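Local coordinates for protein Pts system, fructose-specific iiabc component (Borrelia burgdorferi, PDB 5DLE) that probably takes phosphate from a phosphohistidine protein and passes it to incoming fructose, this piece being the IIB domain, which probably carries it on a cysteine, at residues A[72-77]-A[88-93]. Residues are numbered along the deposited sequence; the frame is centred on the assembly and turned at random.
Sequences LAVDKD and VYKVST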
ATOM      1  N   LEU A  72      -8.368  10.611 -15.083  1.00 11.60           N
ATOM      2  CA  LEU A  72      -7.689  11.121 -13.882  1.00 11.70           C
ATOM      3  C   LEU A  72      -8.182  10.299 -12.718  1.00 15.00           C
ATOM      4  O   LEU A  72      -9.370  10.360 -12.388  1.00 17.73           O
ATOM      5  CB  LEU A  72      -8.029  12.590 -13.656  1.00 14.49           C
ATOM      6  CG  LEU A  72      -7.686  13.532 -14.798  1.00 15.67           C
ATOM      7  CD1 LEU A  72      -8.032  14.979 -14.430  1.00 18.20           C
ATOM      8  CD2 LEU A  72      -6.210  13.372 -15.276  1.00 15.78           C
ATOM      9  N   ALA A  73      -7.282   9.558 -12.088  1.00 11.64           N
ATOM     10  CA  ALA A  73      -7.660   8.764 -10.929  1.00 13.75           C
ATOM     11  C   ALA A  73      -6.899   9.400  -9.761  1.00 12.45           C
ATOM     12  O   ALA A  73      -5.735   9.069  -9.509  1.00 12.97           O
ATOM     13  CB  ALA A  73      -7.312   7.283 -11.137  1.00 12.44           C
ATOM     14  N   VAL A  74      -7.555  10.352  -9.073  1.00 15.48           N
ATOM     15  CA  VAL A  74      -6.840  11.282  -8.207  1.00 13.88           C
ATOM     16  C   VAL A  74      -7.594  11.441  -6.909  1.00 17.15           C
ATOM     17  O   VAL A  74      -8.836  11.455  -6.881  1.00 17.14           O
ATOM     18  CB  VAL A  74      -6.598  12.650  -8.883  1.00 18.31           C
ATOM     19  CG1 VAL A  74      -5.754  12.462 -10.152  1.00 16.04           C
ATOM     20  CG2 VAL A  74      -7.914  13.313  -9.322  1.00 19.83           C
ATOM     21  N   ASP A  75      -6.809  11.560  -5.835  1.00 15.37           N
ATOM     22  CA  ASP A  75      -7.322  11.868  -4.512  1.00 16.31           C
ATOM     23  C   ASP A  75      -6.732  13.165  -3.998  1.00 21.07           C
ATOM     24  O   ASP A  75      -6.620  13.349  -2.776  1.00 22.69           O
ATOM     25  CB  ASP A  75      -6.960  10.769  -3.525  1.00 15.19           C
ATOM     26  CG  ASP A  75      -7.419   9.383  -3.973  1.00 16.07           C
ATOM     27  OD1 ASP A  75      -8.524   9.240  -4.547  1.00 19.03           O
ATOM     28  OD2 ASP A  75      -6.705   8.416  -3.643  1.00 19.40           O
ATOM     29  N   LYS A  76      -6.279  14.026  -4.893  1.00 21.68           N
ATOM     30  CA  LYS A  76      -5.780  15.356  -4.588  1.00 23.27           C
ATOM     31  C   LYS A  76      -5.976  16.175  -5.853  1.00 25.88           C
ATOM     32  O   LYS A  76      -6.178  15.620  -6.938  1.00 23.78           O
ATOM     33  CB  LYS A  76      -4.308  15.335  -4.154  1.00 26.13           C
ATOM     34  CG  LYS A  76      -3.346  14.870  -5.251  1.00 31.71           C
ATOM     35  CD  LYS A  76      -1.893  15.052  -4.813  1.00 39.79           C
ATOM     36  CE  LYS A  76      -0.966  15.185  -6.025  1.00 45.31           C
ATOM     37  NZ  LYS A  76       0.481  15.310  -5.655  1.00 46.20           N
ATOM     38  N   ASP A  77      -5.949  17.497  -5.707  1.00 27.22           N
ATOM     39  CA  ASP A  77      -6.056  18.360  -6.878  1.00 27.65           C
ATOM     40  C   ASP A  77      -4.758  18.309  -7.664  1.00 28.65           C
ATOM     41  O   ASP A  77      -3.671  18.300  -7.086  1.00 32.80           O
ATOM     42  CB  ASP A  77      -6.373  19.792  -6.453  1.00 42.28           C
ATOM     43  CG  ASP A  77      -7.789  19.944  -5.917  1.00 52.25           C
ATOM     44  OD1 ASP A  77      -8.699  19.231  -6.392  1.00 53.52           O
ATOM     45  OD2 ASP A  77      -8.002  20.793  -5.031  1.00 60.21           O
ATOM     46  N   VAL A  88     -12.413  14.248 -20.400  1.00 15.36           N
ATOM     47  CA  VAL A  88     -11.711  13.945 -19.151  1.00 14.27           C
ATOM     48  C   VAL A  88     -12.679  13.218 -18.235  1.00 16.22           C
ATOM     49  O   VAL A  88     -13.771  13.720 -17.950  1.00 17.25           O
ATOM     50  CB  VAL A  88     -11.165  15.216 -18.478  1.00 14.84           C
ATOM     51  CG1 VAL A  88     -10.520  14.849 -17.129  1.00 17.59           C
ATOM     52  CG2 VAL A  88     -10.148  15.946 -19.364  1.00 16.25           C
ATOM     53  N   TYR A  89     -12.267  12.032 -17.766  1.00 16.36           N
ATOM     54  CA  TYR A  89     -13.047  11.239 -16.831  1.00 14.40           C
ATOM     55  C   TYR A  89     -12.272  11.221 -15.530  1.00 15.15           C
ATOM     56  O   TYR A  89     -11.197  10.605 -15.454  1.00 16.51           O
ATOM     57  CB  TYR A  89     -13.250   9.831 -17.351  1.00 16.60           C
ATOM     58  CG  TYR A  89     -14.331   9.092 -16.636  1.00 21.95           C
ATOM     59  CD1 TYR A  89     -15.489   9.730 -16.227  1.00 34.15           C
ATOM     60  CD2 TYR A  89     -14.188   7.764 -16.368  1.00 30.37           C
ATOM     61  CE1 TYR A  89     -16.486   9.027 -15.555  1.00 37.46           C
ATOM     62  CE2 TYR A  89     -15.181   7.053 -15.708  1.00 33.14           C
ATOM     63  CZ  TYR A  89     -16.310   7.679 -15.310  1.00 33.67           C
ATOM     64  OH  TYR A  89     -17.263   6.940 -14.650  1.00 34.09           O
ATOM     65  N   LYS A  90     -12.801  11.917 -14.525  1.00 15.75           N
ATOM     66  CA  LYS A  90     -12.121  12.036 -13.234  1.00 13.10           C
ATOM     67  C   LYS A  90     -12.840  11.208 -12.175  1.00 14.95           C
ATOM     68  O   LYS A  90     -14.051  11.370 -11.959  1.00 16.37           O
ATOM     69  CB  LYS A  90     -12.069  13.500 -12.798  1.00 17.87           C
ATOM     70  CG  LYS A  90     -11.394  13.699 -11.470  1.00 20.59           C
ATOM     71  CD  LYS A  90     -10.803  15.096 -11.408  1.00 27.83           C
ATOM     72  CE  LYS A  90     -11.804  16.086 -10.867  1.00 38.16           C
ATOM     73  NZ  LYS A  90     -11.139  17.376 -10.503  1.00 37.20           N
ATOM     74  N   VAL A  91     -12.067  10.347 -11.494  1.00 12.75           N
ATOM     75  CA  VAL A  91     -12.548   9.431 -10.466  1.00 13.62           C
ATOM     76  C   VAL A  91     -11.514   9.380  -9.356  1.00 14.03           C
ATOM     77  O   VAL A  91     -10.394   9.885  -9.476  1.00 15.77           O
ATOM     78  CB  VAL A  91     -12.801   8.009 -11.021  1.00 18.67           C
ATOM     79  CG1 VAL A  91     -13.889   8.062 -12.134  1.00 23.85           C
ATOM     80  CG2 VAL A  91     -11.520   7.421 -11.588  1.00 18.61           C
ATOM     81  N   SER A  92     -11.932   8.806  -8.241  1.00 12.86           N
ATOM     82  CA  SER A  92     -11.004   8.574  -7.146  1.00 11.83           C
ATOM     83  C   SER A  92     -10.096   7.401  -7.470  1.00 14.46           C
ATOM     84  O   SER A  92     -10.393   6.601  -8.341  1.00 14.45           O
ATOM     85  CB  SER A  92     -11.798   8.257  -5.877  1.00 14.16           C
ATOM     86  OG  SER A  92     -12.502   7.017  -6.049  1.00 16.77           O
ATOM     87  N   THR A  93      -8.997   7.261  -6.711  1.00 13.48           N
ATOM     88  CA  THR A  93      -8.208   6.044  -6.916  1.00 13.01           C
ATOM     89  C   THR A  93      -8.964   4.780  -6.524  1.00 12.80           C
ATOM     90  O   THR A  93      -8.812   3.747  -7.180  1.00 14.38           O
ATOM     91  CB  THR A  93      -6.849   6.089  -6.221  1.00 14.19           C
ATOM     92  OG1 THR A  93      -6.976   6.158  -4.794  1.00 13.93           O
ATOM     93  CG2 THR A  93      -5.947   7.199  -6.756  1.00 15.42           C
TER
HETATM   94  O   HOH W   1      -9.325  16.869  -7.952  1.00 39.03           O
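The flat carboxylate of Asp-75 takes Thr-93 with both oxygens, each on its syn side. The backbone N of Thr-93 donates to OD1 at 3.0 Å, from 33° out of the plane. Thr-93 OG1 gives a short 2.5 Å bond to OD2, 19° out. The two side chains cross at about a right angle. Thr-93 CG2, anti to its own carbonyl carbon, comes to 3.3 Å from Ala-73 O. In the Tyr-89 ring, Val-91 CG1 of the same strand lies over one face, offset toward the rim; the tyrosine OH bonds Glu-106, and the side chain touches Ile-103 and Ser-107 of helix 100-107.

Strands 69-74 and 88-91 pair in parallel, the latter outermost in the sheet of this chain. Leu-72 N donates to Tyr-89 O, Leu-72 O receives Val-91 N at 2.8 Å, and Val-91 O receives Val-74 N. On the face of Leu-72, Val-74 and Lys-90, Leu-72 CD1 rests 3.7 Å from Val-88 CG1, and Val-74 CG2 lies 4.0 Å from Lys-90 CD. The lysine chain then bends at chi3 (89°); NZ forms a salt bridge with Glu-80 and reaches Asp-77 OD1 through a water. Ala-73 CB and Val-91 CG2 meet on the other face, against Ala-96.

Where the strands end, Ser-92 OG caps helix 93-98 by bonding Lys-95 N. Asp-75, gripping Thr-93, ties the loop after strand 69-74 to that helix's first residue, and touches Cys-20, the probable phosphorylation site. With its hydrogen given to Asp-75 OD2, Thr-93 OG1 presumably accepts from His-26 ND1, linking loop, helix start and histidine.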